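PDB 5EK8: lipoxygenase from Cyanothece sp., which probably uses a non-heme iron to insert molecular oxygen into polyunsaturated fatty acids, as a 9R-lipoxygenase. Local coordinates for residues Ser313-Pro316 and Asp317-Ala320; Glu358-Lys362 and Ala363-Met367; Leu410-Phe413 and Val414-Pro418; Leu419-Pro422 and Gly423-Met427. All blocks are in the same frame, centred on the assembly; numbering follows the deposited sequence.

Contact 1: Ser313-Pro316 and Asp317-Ala320; sequences SRYP and DSLA
Bends at the second and third torsions of Arg314 (chi2 -91°, chi3 -89°) fold its side chain back along the loop, and its guanidinium meets the backbone carbonyls of Ser318 and Leu319 edge-on. Arg314 NE gives the straightest bond, 2.8 Å to Ser318 O, which lies in the guanidinium plane although the donor itself is tilted from the carbonyl plane. Arg314 NH2 adds a weak, bent bond of 2.8 Å to Leu319 O and a longer weak one to Ser318 O. Nearer the backbone, Arg314 CB lies 3.9 Å from Ser318 CB. The loop thus wrapped round the arginine follows strand 303-313, and in it Ser318 is the centre of an inverse gamma turn; Ser318 N also makes a weak bond of 3.0 Å back to Tyr315 O. Replacing Arg314 with a leucine would probably leave the carbonyls of Ser318 and Leu319 without this donor and the turn less firmly held. The same guanidinium reaches the carbonyls of Trp279 and Tyr282, tying the loop to a neighbouring segment. Ser318 OG sits at the edge of the Tyr315 ring, 3.7 Å from Tyr315 CB, while its hydrogen bond runs to Pro324 O.

Contact 2: Glu358-Lys362 and Ala363-Met367; sequences EHYAK and AHVQM. With FE2 (Fe (II) ion), chain B.
His359 O takes two backbone N-H groups from the next turn of the helix: Ala363 N at 2.9 Å and, more weakly, His364 N at 3.4 Å. This sharing marks a wider pi-type turn, continued by Val365 N bonding to Tyr360 O and Gln366 N to Ala361 O, each five residues back. On the iron side of helix 337-377, His359 and His364 each bind the ferrous ion through NE2, at 2.5 Å for His359 NE2. The edge of the His364 ring is turned toward the face of the His359 ring in an offset edge-to-face pair, the planes at 63°. His359 reaches the metal with CG anti to its backbone N (chi1 -161°), whereas His364 has CG beside its own N (chi1 -72°), and the two rings converge. Their ND1 atoms are held from behind by Glu355 and Asn398. Elsewhere on the helix, Val365 CG2 lies over one face of Tyr360, 3.9 Å from the ring centroid, in a CH-pi contact. Gln366 runs alongside Lys362 and sends NE2 2.8 Å to Lys362 O, in the carbonyl plane on a lone pair, while Lys362 NZ makes a salt bridge of 2.9 Å with Glu358 OE2. His570 and the C-terminal carboxylate of Ile668 also bind the iron, the ligand set expected of a lipoxygenase. The two histidines stand five positions apart, rather than the four of a regular helical turn, so the widened turn probably helps bring both NE2 atoms to one metal, and the second-shell bonds at ND1 probably fix the rotation of the rings.

Contact 3: Leu410-Phe413 and Val414-Pro418; sequences LGLF and VTNGP. With NA (sodium ion), chain C.
Leu412 and Asn416, one helical turn apart, lean across each other so that Leu412 CD1 comes 3.4 Å from Asn416 ND2. The leucine gets there with CG anti to its backbone N (chi1 -164°), which lays its branch along the turn toward the amide. Asn416 ND2 bonds onward to Glu610 O on helix 608-623, whose residues Asn613 and Ile617 also pack on Leu412. An alanine in place of Asn416 would probably leave Glu610 O without this donor and uncover the side of Leu412. Thr415 OG1 lies 3.2 Å from Gly411 O in a weak bond, beside the firm backbone bond from Thr415 N to the same oxygen at 2.9 Å. Asn416 N bonds Leu412 O at 2.9 Å, and Gly417 N closes the turn weakly on Phe413 O. The Phe413 ring points off toward helix 337-377 and touches Glu355. From the end of this short helix and the loop after it, Val414 O and Gly417 O bind the sodium ion at 2.5 and 2.6 Å respectively. Asp285 OD1 and Leu419 O complete the four protein ligands of a cation site built mostly from main-chain carbonyls, with Gly411 as N-cap of the short helix beside it.

Contact 4: Leu419-Pro422 and Gly423-Met427; sequences LTYP and GFLQM. With NA (sodium ion), chain C.
Thr420 holds the first turn of the helix twice: its carbonyl oxygen takes Phe424 N at 3.1 Å along a nearly straight N-H line (177°), and Thr420 OG1 accepts from Gly423 N at 3.3 Å. With chi1 at 69°, OG1 sits between the backbone N and the carbonyl carbon, from where it can face the N-H of Gly423. The same hydroxyl is also hydrogen-bonded to Glu283. Backbone bonds carry on from Leu425 N to Tyr421 O and from Gln426 N to Pro422 O, both 2.9 Å. This is a threonine N-cap at the start of helix 421-432, with proline in the first turn, where its missing N-H costs no helical bond. Just before the cap, Leu419 O binds the sodium ion at 2.7 Å, a site shared with Val414, Gly417 and Asp285. Packing flanks the turn on two sides. The Leu419 side chain crosses Met427 at about a right angle, its CD1 3.7 Å from Met427 SD, and runs past Gly423. Phe352 of helix 337-377 touches both Leu419 and Met427. Around the helix from there, Leu425 lies over one face of the Tyr421 ring with its CB, and Leu425 CD2 comes 4.0 Å from Tyr421 CE2. Phe424 packs against Ala356 of helix 337-377.

How the contacts relate
Contact 2 is the deepest, about 5 Å from the chain centre, and gathers side-chain ligands for iron; contact 1, about 32 Å out, is a partly buried loop held by an arginine on backbone oxygens. Contact 3, buried, and contact 4, partly buried, lie between, on consecutive helices 412-415 and 421-432, and share the sodium ion. Aromatic packing joins contacts 2 to 4: Phe413 CB is 3.7 Å from Phe424 CE1, and Tyr360 CD2 is 3.7 Å from Phe424 CZ. Contact 1 touches none of them, though its arginine and Leu419 of contact 4 both meet Tyr282. Near the centre histidine side chains meet the iron; the sodium, further out, takes mostly main-chain oxygens.

Contact 1: Ser313-Pro316 and Asp317-Ala320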
ATOM      1  N   SER A 313      -2.512  11.738 -30.094  1.00 49.20           N
ATOM      2  CA  SER A 313      -1.764  10.494 -29.942  1.00 48.04           C
ATOM      3  C   SER A 313      -0.317  10.578 -30.417  1.00 47.17           C
ATOM      4  O   SER A 313       0.012  11.312 -31.348  1.00 49.37           O
ATOM      5  CB  SER A 313      -2.481   9.364 -30.688  1.00 46.18           C
ATOM      6  OG  SER A 313      -3.820   9.236 -30.244  1.00 45.49           O
ATOM      7  N   ARG A 314       0.540   9.812 -29.751  1.00 39.86           N
ATOM      8  CA  ARG A 314       1.899   9.581 -30.206  1.00 39.58           C
ATOM      9  C   ARG A 314       1.879   8.788 -31.499  1.00 46.28           C
ATOM     10  O   ARG A 314       1.022   7.920 -31.681  1.00 53.45           O
ATOM     11  CB  ARG A 314       2.695   8.819 -29.147  1.00 40.38           C
ATOM     12  CG  ARG A 314       2.714   9.497 -27.794  1.00 45.74           C
ATOM     13  CD  ARG A 314       3.908  10.424 -27.661  1.00 44.55           C
ATOM     14  NE  ARG A 314       5.070   9.722 -27.138  1.00 45.23           N
ATOM     15  CZ  ARG A 314       5.476   9.790 -25.877  1.00 46.37           C
ATOM     16  NH1 ARG A 314       4.820  10.551 -25.005  1.00 41.26           N
ATOM     17  NH2 ARG A 314       6.546   9.104 -25.496  1.00 48.92           N
ATOM     18  N   TYR A 315       2.806   9.086 -32.404  1.00 48.59           N
ATOM     19  CA  TYR A 315       3.064   8.186 -33.519  1.00 49.84           C
ATOM     20  C   TYR A 315       3.592   6.894 -32.911  1.00 50.64           C
ATOM     21  O   TYR A 315       4.098   6.907 -31.786  1.00 53.94           O
ATOM     22  CB  TYR A 315       4.068   8.781 -34.512  1.00 51.11           C
ATOM     23  CG  TYR A 315       3.555   9.989 -35.265  1.00 53.27           C
ATOM     24  CD1 TYR A 315       2.933   9.851 -36.500  1.00 53.02           C
ATOM     25  CD2 TYR A 315       3.696  11.270 -34.742  1.00 53.73           C
ATOM     26  CE1 TYR A 315       2.461  10.954 -37.191  1.00 53.97           C
ATOM     27  CE2 TYR A 315       3.227  12.380 -35.428  1.00 51.98           C
ATOM     28  CZ  TYR A 315       2.611  12.215 -36.651  1.00 53.38           C
ATOM     29  OH  TYR A 315       2.141  13.313 -37.337  1.00 52.47           O
ATOM     30  N   PRO A 316       3.460   5.770 -33.632  1.00 46.50           N
ATOM     31  CA  PRO A 316       4.063   4.537 -33.114  1.00 47.10           C
ATOM     32  C   PRO A 316       5.561   4.711 -32.876  1.00 47.28           C
ATOM     33  O   PRO A 316       6.105   4.137 -31.931  1.00 42.79           O
ATOM     34  CB  PRO A 316       3.789   3.519 -34.223  1.00 45.54           C
ATOM     35  CG  PRO A 316       2.571   4.035 -34.906  1.00 44.35           C
ATOM     36  CD  PRO A 316       2.671   5.532 -34.853  1.00 45.95           C
ATOM     37  N   ASP A 317       6.197   5.517 -33.724  1.00 55.01           N
ATOM     38  CA  ASP A 317       7.608   5.891 -33.590  1.00 58.44           C
ATOM     39  C   ASP A 317       7.939   6.661 -32.311  1.00 52.56           C
ATOM     40  O   ASP A 317       8.980   6.435 -31.697  1.00 51.03           O
ATOM     41  CB  ASP A 317       8.042   6.739 -34.789  1.00 66.52           C
ATOM     42  CG  ASP A 317       8.575   5.909 -35.930  1.00 76.46           C
ATOM     43  OD1 ASP A 317       8.587   6.415 -37.074  1.00 81.13           O
ATOM     44  OD2 ASP A 317       8.983   4.753 -35.685  1.00 80.03           O
ATOM     45  N   SER A 318       7.058   7.581 -31.931  1.00 49.82           N
ATOM     46  CA  SER A 318       7.318   8.503 -30.827  1.00 49.13           C
ATOM     47  C   SER A 318       7.480   7.815 -29.464  1.00 45.55           C
ATOM     48  O   SER A 318       6.579   7.837 -28.624  1.00 41.90           O
ATOM     49  CB  SER A 318       6.196   9.543 -30.766  1.00 50.49           C
ATOM     50  OG  SER A 318       6.199  10.338 -31.941  1.00 53.49           O
ATOM     51  N   LEU A 319       8.656   7.235 -29.246  1.00 47.82           N
ATOM     52  CA  LEU A 319       8.936   6.501 -28.018  1.00 46.80           C
ATOM     53  C   LEU A 319       9.366   7.419 -26.887  1.00 42.62           C
ATOM     54  O   LEU A 319       8.732   7.465 -25.833  1.00 38.28           O
ATOM     55  CB  LEU A 319      10.022   5.455 -28.264  1.00 46.69           C
ATOM     56  CG  LEU A 319       9.745   4.432 -29.360  1.00 46.73           C
ATOM     57  CD1 LEU A 319      10.866   3.407 -29.414  1.00 35.04           C
ATOM     58  CD2 LEU A 319       8.390   3.766 -29.128  1.00 48.35           C
ATOM     59  N   ALA A 320      10.457   8.144 -27.121  1.00 45.06           N
ATOM     60  CA  ALA A 320      11.049   9.021 -26.113  1.00 40.99           C
ATOM     61  C   ALA A 320      10.092  10.129 -25.677  1.00 36.18           C
ATOM     62  O   ALA A 320       9.235  10.547 -26.453  1.00 36.04           O
ATOM     63  CB  ALA A 320      12.339   9.620 -26.650  1.00 42.46           C
TER

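Contact 2: Glu358-Lys362 and Ala363-Met367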
ATOM      1  N   GLU A 358      -2.855   6.576  -8.425  1.00 31.03           N
ATOM      2  CA  GLU A 358      -3.876   6.468  -7.381  1.00 36.16           C
ATOM      3  C   GLU A 358      -3.704   5.232  -6.506  1.00 43.01           C
ATOM      4  O   GLU A 358      -3.901   5.275  -5.290  1.00 46.18           O
ATOM      5  CB  GLU A 358      -5.269   6.457  -8.009  1.00 38.71           C
ATOM      6  CG  GLU A 358      -5.541   7.645  -8.902  1.00 43.25           C
ATOM      7  CD  GLU A 358      -5.224   8.951  -8.213  1.00 48.99           C
ATOM      8  OE1 GLU A 358      -4.423   9.741  -8.764  1.00 51.35           O
ATOM      9  OE2 GLU A 358      -5.778   9.180  -7.115  1.00 47.78           O
ATOM     10  N   HIS A 359      -3.328   4.130  -7.135  1.00 42.64           N
ATOM     11  CA  HIS A 359      -3.139   2.885  -6.422  1.00 41.33           C
ATOM     12  C   HIS A 359      -1.718   2.695  -5.909  1.00 42.27           C
ATOM     13  O   HIS A 359      -1.427   2.957  -4.741  1.00 43.88           O
ATOM     14  CB  HIS A 359      -3.505   1.720  -7.323  1.00 45.10           C
ATOM     15  CG  HIS A 359      -3.781   0.458  -6.579  1.00 48.05           C
ATOM     16  ND1 HIS A 359      -3.919  -0.758  -7.206  1.00 51.05           N
ATOM     17  CD2 HIS A 359      -3.950   0.228  -5.255  1.00 48.15           C
ATOM     18  CE1 HIS A 359      -4.165  -1.689  -6.298  1.00 51.90           C
ATOM     19  NE2 HIS A 359      -4.189  -1.114  -5.112  1.00 51.38           N
ATOM     20  N   TYR A 360      -0.843   2.219  -6.789  1.00 39.91           N
ATOM     21  CA  TYR A 360       0.504   1.826  -6.391  1.00 42.61           C
ATOM     22  C   TYR A 360       1.295   2.961  -5.750  1.00 40.40           C
ATOM     23  O   TYR A 360       1.913   2.780  -4.702  1.00 40.34           O
ATOM     24  CB  TYR A 360       1.278   1.280  -7.588  1.00 46.60           C
ATOM     25  CG  TYR A 360       2.706   0.917  -7.253  1.00 48.06           C
ATOM     26  CD1 TYR A 360       2.996  -0.194  -6.466  1.00 47.14           C
ATOM     27  CD2 TYR A 360       3.763   1.683  -7.723  1.00 47.74           C
ATOM     28  CE1 TYR A 360       4.306  -0.523  -6.156  1.00 47.68           C
ATOM     29  CE2 TYR A 360       5.066   1.364  -7.420  1.00 46.67           C
ATOM     30  CZ  TYR A 360       5.335   0.263  -6.641  1.00 49.04           C
ATOM     31  OH  TYR A 360       6.643  -0.044  -6.352  1.00 54.91           O
ATOM     32  N   ALA A 361       1.265   4.134  -6.366  1.00 35.83           N
ATOM     33  CA  ALA A 361       2.041   5.254  -5.853  1.00 31.83           C
ATOM     34  C   ALA A 361       1.436   5.848  -4.584  1.00 33.93           C
ATOM     35  O   ALA A 361       2.102   5.918  -3.549  1.00 37.84           O
ATOM     36  CB  ALA A 361       2.178   6.324  -6.910  1.00 34.10           C
ATOM     37  N   LYS A 362       0.180   6.278  -4.671  1.00 32.34           N
ATOM     38  CA  LYS A 362      -0.451   7.027  -3.584  1.00 36.60           C
ATOM     39  C   LYS A 362      -0.775   6.174  -2.365  1.00 39.62           C
ATOM     40  O   LYS A 362      -0.717   6.654  -1.234  1.00 41.82           O
ATOM     41  CB  LYS A 362      -1.728   7.712  -4.074  1.00 34.01           C
ATOM     42  CG  LYS A 362      -2.358   8.631  -3.029  1.00 32.51           C
ATOM     43  CD  LYS A 362      -3.626   9.307  -3.540  1.00 32.59           C
ATOM     44  CE  LYS A 362      -3.350  10.167  -4.761  1.00 24.93           C
ATOM     45  NZ  LYS A 362      -4.542  10.954  -5.169  1.00 25.23           N
ATOM     46  N   ALA A 363      -1.122   4.913  -2.586  1.00 42.23           N
ATOM     47  CA  ALA A 363      -1.499   4.056  -1.470  1.00 39.08           C
ATOM     48  C   ALA A 363      -0.315   3.250  -0.948  1.00 41.18           C
ATOM     49  O   ALA A 363       0.065   3.387   0.212  1.00 45.55           O
ATOM     50  CB  ALA A 363      -2.630   3.134  -1.869  1.00 39.71           C
ATOM     51  N   HIS A 364       0.270   2.416  -1.798  1.00 39.91           N
ATOM     52  CA  HIS A 364       1.313   1.498  -1.354  1.00 44.64           C
ATOM     53  C   HIS A 364       2.594   2.209  -0.948  1.00 48.22           C
ATOM     54  O   HIS A 364       2.998   2.193   0.223  1.00 55.31           O
ATOM     55  CB  HIS A 364       1.625   0.485  -2.453  1.00 48.53           C
ATOM     56  CG  HIS A 364       0.548  -0.529  -2.664  1.00 52.54           C
ATOM     57  ND1 HIS A 364       0.581  -1.785  -2.091  1.00 54.60           N
ATOM     58  CD2 HIS A 364      -0.600  -0.477  -3.378  1.00 54.47           C
ATOM     59  CE1 HIS A 364      -0.494  -2.461  -2.448  1.00 52.95           C
ATOM     60  NE2 HIS A 364      -1.228  -1.688  -3.232  1.00 54.13           N
ATOM     61  N   VAL A 365       3.233   2.826  -1.934  1.00 43.01           N
ATOM     62  CA  VAL A 365       4.513   3.472  -1.721  1.00 41.42           C
ATOM     63  C   VAL A 365       4.435   4.553  -0.648  1.00 43.85           C
ATOM     64  O   VAL A 365       5.271   4.591   0.254  1.00 53.37           O
ATOM     65  CB  VAL A 365       5.043   4.085  -3.021  1.00 39.18           C
ATOM     66  CG1 VAL A 365       6.400   4.740  -2.775  1.00 36.00           C
ATOM     67  CG2 VAL A 365       5.137   3.019  -4.099  1.00 34.32           C
ATOM     68  N   GLN A 366       3.433   5.420  -0.728  1.00 38.90           N
ATOM     69  CA  GLN A 366       3.355   6.528   0.212  1.00 42.55           C
ATOM     70  C   GLN A 366       3.180   6.039   1.649  1.00 48.17           C
ATOM     71  O   GLN A 366       3.657   6.675   2.588  1.00 51.85           O
ATOM     72  CB  GLN A 366       2.217   7.485  -0.152  1.00 41.88           C
ATOM     73  CG  GLN A 366       2.241   8.761   0.683  1.00 43.37           C
ATOM     74  CD  GLN A 366       0.979   9.597   0.573  1.00 42.88           C
ATOM     75  OE1 GLN A 366       0.816  10.584   1.299  1.00 44.39           O
ATOM     76  NE2 GLN A 366       0.083   9.216  -0.335  1.00 40.10           N
ATOM     77  N   MET A 367       2.515   4.902   1.826  1.00 45.74           N
ATOM     78  CA  MET A 367       2.237   4.412   3.172  1.00 41.68           C
ATOM     79  C   MET A 367       3.344   3.508   3.718  1.00 42.36           C
ATOM     80  O   MET A 367       3.470   3.347   4.936  1.00 43.85           O
ATOM     81  CB  MET A 367       0.898   3.677   3.208  1.00 38.92           C
ATOM     82  CG  MET A 367      -0.326   4.578   3.040  1.00 39.04           C
ATOM     83  SD  MET A 367      -0.499   5.837   4.323  1.00 59.62           S
ATOM     84  CE  MET A 367       0.059   7.305   3.460  1.00 53.10           C
TER
HETATM   85 FE   FE2 B 701      -3.436  -2.786  -3.478  1.00 61.35          FE

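Contact 3: Leu410-Phe413 and Val414-Pro418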
ATOM      1  N   LEU A 410       8.275  -8.000 -16.252  1.00 88.31           N
ATOM      2  CA  LEU A 410       7.242  -9.022 -16.084  1.00 84.63           C
ATOM      3  C   LEU A 410       6.017  -8.541 -15.303  1.00 79.49           C
ATOM      4  O   LEU A 410       4.973  -9.196 -15.319  1.00 79.51           O
ATOM      5  CB  LEU A 410       7.840 -10.255 -15.400  1.00 82.62           C
ATOM      6  CG  LEU A 410       8.752 -11.120 -16.274  0.77 79.41           C
ATOM      7  CD1 LEU A 410       9.945 -11.631 -15.480  1.00 76.67           C
ATOM      8  CD2 LEU A 410       7.972 -12.279 -16.881  1.00 78.48           C
ATOM      9  N   GLY A 411       6.150  -7.403 -14.625  1.00 76.91           N
ATOM     10  CA  GLY A 411       5.065  -6.844 -13.833  1.00 70.05           C
ATOM     11  C   GLY A 411       3.895  -6.363 -14.670  1.00 59.87           C
ATOM     12  O   GLY A 411       4.083  -5.847 -15.771  1.00 60.63           O
ATOM     13  N   LEU A 412       2.682  -6.526 -14.148  1.00 50.48           N
ATOM     14  CA  LEU A 412       1.475  -6.213 -14.909  1.00 47.72           C
ATOM     15  C   LEU A 412       1.379  -4.749 -15.343  1.00 52.58           C
ATOM     16  O   LEU A 412       1.059  -4.469 -16.491  1.00 52.12           O
ATOM     17  CB  LEU A 412       0.224  -6.567 -14.106  1.00 43.60           C
ATOM     18  CG  LEU A 412      -1.038  -6.643 -14.973  1.00 44.17           C
ATOM     19  CD1 LEU A 412      -1.170  -8.021 -15.629  1.00 41.31           C
ATOM     20  CD2 LEU A 412      -2.274  -6.319 -14.156  1.00 43.42           C
ATOM     21  N   PHE A 413       1.645  -3.821 -14.427  1.00 52.20           N
ATOM     22  CA  PHE A 413       1.482  -2.399 -14.723  1.00 53.09           C
ATOM     23  C   PHE A 413       2.487  -1.923 -15.774  1.00 50.71           C
ATOM     24  O   PHE A 413       2.185  -1.045 -16.579  1.00 46.49           O
ATOM     25  CB  PHE A 413       1.615  -1.563 -13.447  1.00 56.82           C
ATOM     26  CG  PHE A 413       0.558  -1.849 -12.418  1.00 61.73           C
ATOM     27  CD1 PHE A 413      -0.615  -2.496 -12.767  1.00 64.98           C
ATOM     28  CD2 PHE A 413       0.737  -1.464 -11.100  1.00 63.38           C
ATOM     29  CE1 PHE A 413      -1.588  -2.758 -11.820  1.00 67.86           C
ATOM     30  CE2 PHE A 413      -0.232  -1.721 -10.146  1.00 64.98           C
ATOM     31  CZ  PHE A 413      -1.396  -2.369 -10.507  1.00 67.74           C
ATOM     32  N   VAL A 414       3.680  -2.509 -15.763  1.00 51.92           N
ATOM     33  CA  VAL A 414       4.688  -2.206 -16.773  1.00 50.35           C
ATOM     34  C   VAL A 414       4.340  -2.854 -18.111  1.00 52.84           C
ATOM     35  O   VAL A 414       4.164  -2.165 -19.117  1.00 54.82           O
ATOM     36  CB  VAL A 414       6.085  -2.683 -16.333  1.00 47.35           C
ATOM     37  CG1 VAL A 414       7.095  -2.490 -17.457  1.00 43.70           C
ATOM     38  CG2 VAL A 414       6.527  -1.957 -15.062  1.00 45.66           C
ATOM     39  N   THR A 415       4.244  -4.182 -18.100  1.00 53.18           N
ATOM     40  CA  THR A 415       3.943  -4.982 -19.288  1.00 51.01           C
ATOM     41  C   THR A 415       2.688  -4.518 -20.023  1.00 47.62           C
ATOM     42  O   THR A 415       2.731  -4.232 -21.218  1.00 48.85           O
ATOM     43  CB  THR A 415       3.769  -6.477 -18.917  1.00 64.42           C
ATOM     44  OG1 THR A 415       5.036  -7.037 -18.552  1.00 64.76           O
ATOM     45  CG2 THR A 415       3.199  -7.266 -20.087  1.00 66.91           C
ATOM     46  N   ASN A 416       1.576  -4.451 -19.299  1.00 40.27           N
ATOM     47  CA  ASN A 416       0.285  -4.113 -19.887  1.00 41.93           C
ATOM     48  C   ASN A 416       0.097  -2.610 -20.062  1.00 44.17           C
ATOM     49  O   ASN A 416      -0.730  -2.173 -20.860  1.00 43.45           O
ATOM     50  CB  ASN A 416      -0.857  -4.679 -19.031  1.00 42.39           C
ATOM     51  CG  ASN A 416      -1.054  -6.178 -19.215  1.00 41.70           C
ATOM     52  OD1 ASN A 416      -0.281  -6.849 -19.891  1.00 39.99           O
ATOM     53  ND2 ASN A 416      -2.092  -6.704 -18.594  1.00 47.12           N
ATOM     54  N   GLY A 417       0.859  -1.824 -19.303  1.00 46.48           N
ATOM     55  CA  GLY A 417       0.845  -0.378 -19.437  1.00 37.30           C
ATOM     56  C   GLY A 417       1.584   0.074 -20.685  1.00 37.16           C
ATOM     57  O   GLY A 417       2.492  -0.619 -21.163  1.00 35.58           O
ATOM     58  N   PRO A 418       1.207   1.251 -21.216  1.00 35.54           N
ATOM     59  CA  PRO A 418       1.753   1.806 -22.461  1.00 36.34           C
ATOM     60  C   PRO A 418       3.174   2.351 -22.313  1.00 40.15           C
ATOM     61  O   PRO A 418       3.793   2.764 -23.297  1.00 44.87           O
ATOM     62  CB  PRO A 418       0.782   2.940 -22.782  1.00 34.52           C
ATOM     63  CG  PRO A 418       0.332   3.402 -21.437  1.00 33.39           C
ATOM     64  CD  PRO A 418       0.241   2.169 -20.584  1.00 32.02           C
TER
HETATM   65 NA    NA C 702       4.891  -1.680 -21.404  1.00 38.93          NA

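Contact 4: Leu419-Pro422 and Gly423-Met427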
ATOM      1  N   LEU A 419       3.686   2.354 -21.090  1.00 39.32           N
ATOM      2  CA  LEU A 419       5.002   2.912 -20.833  1.00 38.76           C
ATOM      3  C   LEU A 419       6.046   1.833 -20.620  1.00 42.00           C
ATOM      4  O   LEU A 419       5.720   0.674 -20.372  1.00 44.62           O
ATOM      5  CB  LEU A 419       4.957   3.831 -19.613  1.00 38.29           C
ATOM      6  CG  LEU A 419       3.994   5.011 -19.749  1.00 40.69           C
ATOM      7  CD1 LEU A 419       4.092   5.925 -18.533  1.00 41.58           C
ATOM      8  CD2 LEU A 419       4.260   5.773 -21.043  1.00 37.29           C
ATOM      9  N   THR A 420       7.307   2.231 -20.723  1.00 43.98           N
ATOM     10  CA  THR A 420       8.412   1.385 -20.312  1.00 42.77           C
ATOM     11  C   THR A 420       8.454   1.370 -18.787  1.00 40.16           C
ATOM     12  O   THR A 420       7.701   2.095 -18.133  1.00 40.50           O
ATOM     13  CB  THR A 420       9.755   1.885 -20.874  1.00 39.96           C
ATOM     14  OG1 THR A 420      10.105   3.123 -20.246  1.00 39.71           O
ATOM     15  CG2 THR A 420       9.662   2.090 -22.378  1.00 30.60           C
ATOM     16  N   TYR A 421       9.315   0.539 -18.212  1.00 39.72           N
ATOM     17  CA  TYR A 421       9.486   0.570 -16.764  1.00 40.22           C
ATOM     18  C   TYR A 421      10.000   1.942 -16.289  1.00 40.83           C
ATOM     19  O   TYR A 421       9.483   2.475 -15.304  1.00 37.93           O
ATOM     20  CB  TYR A 421      10.420  -0.545 -16.286  1.00 41.05           C
ATOM     21  CG  TYR A 421      10.800  -0.394 -14.833  1.00 46.12           C
ATOM     22  CD1 TYR A 421       9.885  -0.685 -13.821  1.00 44.17           C
ATOM     23  CD2 TYR A 421      12.071   0.051 -14.469  1.00 46.70           C
ATOM     24  CE1 TYR A 421      10.227  -0.544 -12.486  1.00 49.08           C
ATOM     25  CE2 TYR A 421      12.425   0.199 -13.136  1.00 46.92           C
ATOM     26  CZ  TYR A 421      11.497  -0.099 -12.149  1.00 53.20           C
ATOM     27  OH  TYR A 421      11.835   0.045 -10.821  1.00 54.64           O
ATOM     28  N   PRO A 422      11.008   2.521 -16.978  1.00 44.00           N
ATOM     29  CA  PRO A 422      11.398   3.881 -16.576  1.00 46.33           C
ATOM     30  C   PRO A 422      10.250   4.897 -16.586  1.00 45.53           C
ATOM     31  O   PRO A 422      10.225   5.771 -15.722  1.00 46.37           O
ATOM     32  CB  PRO A 422      12.457   4.257 -17.617  1.00 44.13           C
ATOM     33  CG  PRO A 422      13.086   2.964 -17.969  1.00 45.11           C
ATOM     34  CD  PRO A 422      11.974   1.948 -17.940  1.00 43.23           C
ATOM     35  N   GLY A 423       9.315   4.775 -17.526  1.00 37.52           N
ATOM     36  CA  GLY A 423       8.182   5.683 -17.592  1.00 37.77           C
ATOM     37  C   GLY A 423       7.264   5.554 -16.390  1.00 42.68           C
ATOM     38  O   GLY A 423       6.957   6.538 -15.704  1.00 48.68           O
ATOM     39  N   PHE A 424       6.821   4.327 -16.141  1.00 43.93           N
ATOM     40  CA  PHE A 424       5.961   4.019 -15.005  1.00 43.48           C
ATOM     41  C   PHE A 424       6.598   4.468 -13.685  1.00 45.61           C
ATOM     42  O   PHE A 424       5.965   5.139 -12.839  1.00 46.46           O
ATOM     43  CB  PHE A 424       5.665   2.515 -14.970  1.00 40.51           C
ATOM     44  CG  PHE A 424       4.972   2.071 -13.721  1.00 38.07           C
ATOM     45  CD1 PHE A 424       3.595   2.165 -13.611  1.00 32.91           C
ATOM     46  CD2 PHE A 424       5.699   1.586 -12.645  1.00 37.60           C
ATOM     47  CE1 PHE A 424       2.959   1.776 -12.457  1.00 32.71           C
ATOM     48  CE2 PHE A 424       5.070   1.201 -11.494  1.00 37.68           C
ATOM     49  CZ  PHE A 424       3.697   1.292 -11.395  1.00 36.05           C
ATOM     50  N   LEU A 425       7.860   4.083 -13.522  1.00 43.02           N
ATOM     51  CA  LEU A 425       8.646   4.491 -12.368  1.00 42.08           C
ATOM     52  C   LEU A 425       8.649   6.004 -12.238  1.00 41.83           C
ATOM     53  O   LEU A 425       8.451   6.541 -11.152  1.00 42.73           O
ATOM     54  CB  LEU A 425      10.080   3.980 -12.474  1.00 40.75           C
ATOM     55  CG  LEU A 425      10.928   4.263 -11.236  1.00 35.25           C
ATOM     56  CD1 LEU A 425      10.348   3.530 -10.031  1.00 29.77           C
ATOM     57  CD2 LEU A 425      12.390   3.879 -11.486  1.00 29.13           C
ATOM     58  N   GLN A 426       8.852   6.687 -13.357  1.00 38.86           N
ATOM     59  CA  GLN A 426       8.914   8.140 -13.338  1.00 47.39           C
ATOM     60  C   GLN A 426       7.597   8.746 -12.867  1.00 51.11           C
ATOM     61  O   GLN A 426       7.604   9.736 -12.136  1.00 50.80           O
ATOM     62  CB  GLN A 426       9.278   8.687 -14.710  1.00 43.78           C
ATOM     63  CG  GLN A 426       9.385  10.194 -14.753  1.00 35.82           C
ATOM     64  CD  GLN A 426       9.697  10.685 -16.141  1.00 38.56           C
ATOM     65  OE1 GLN A 426      10.564  10.136 -16.821  1.00 42.14           O
ATOM     66  NE2 GLN A 426       8.978  11.712 -16.586  1.00 38.82           N
ATOM     67  N   MET A 427       6.473   8.152 -13.272  1.00 44.74           N
ATOM     68  CA  MET A 427       5.178   8.597 -12.757  1.00 42.04           C
ATOM     69  C   MET A 427       5.191   8.507 -11.240  1.00 43.43           C
ATOM     70  O   MET A 427       4.827   9.466 -10.521  1.00 46.00           O
ATOM     71  CB  MET A 427       4.026   7.758 -13.316  1.00 40.83           C
ATOM     72  CG  MET A 427       3.790   7.894 -14.811  1.00 44.96           C
ATOM     73  SD  MET A 427       2.403   6.880 -15.376  1.00 59.65           S
ATOM     74  CE  MET A 427       1.028   7.713 -14.586  1.00 51.50           C
TER
HETATM   75 NA    NA C 702       4.891  -1.680 -21.404  1.00 38.93          NA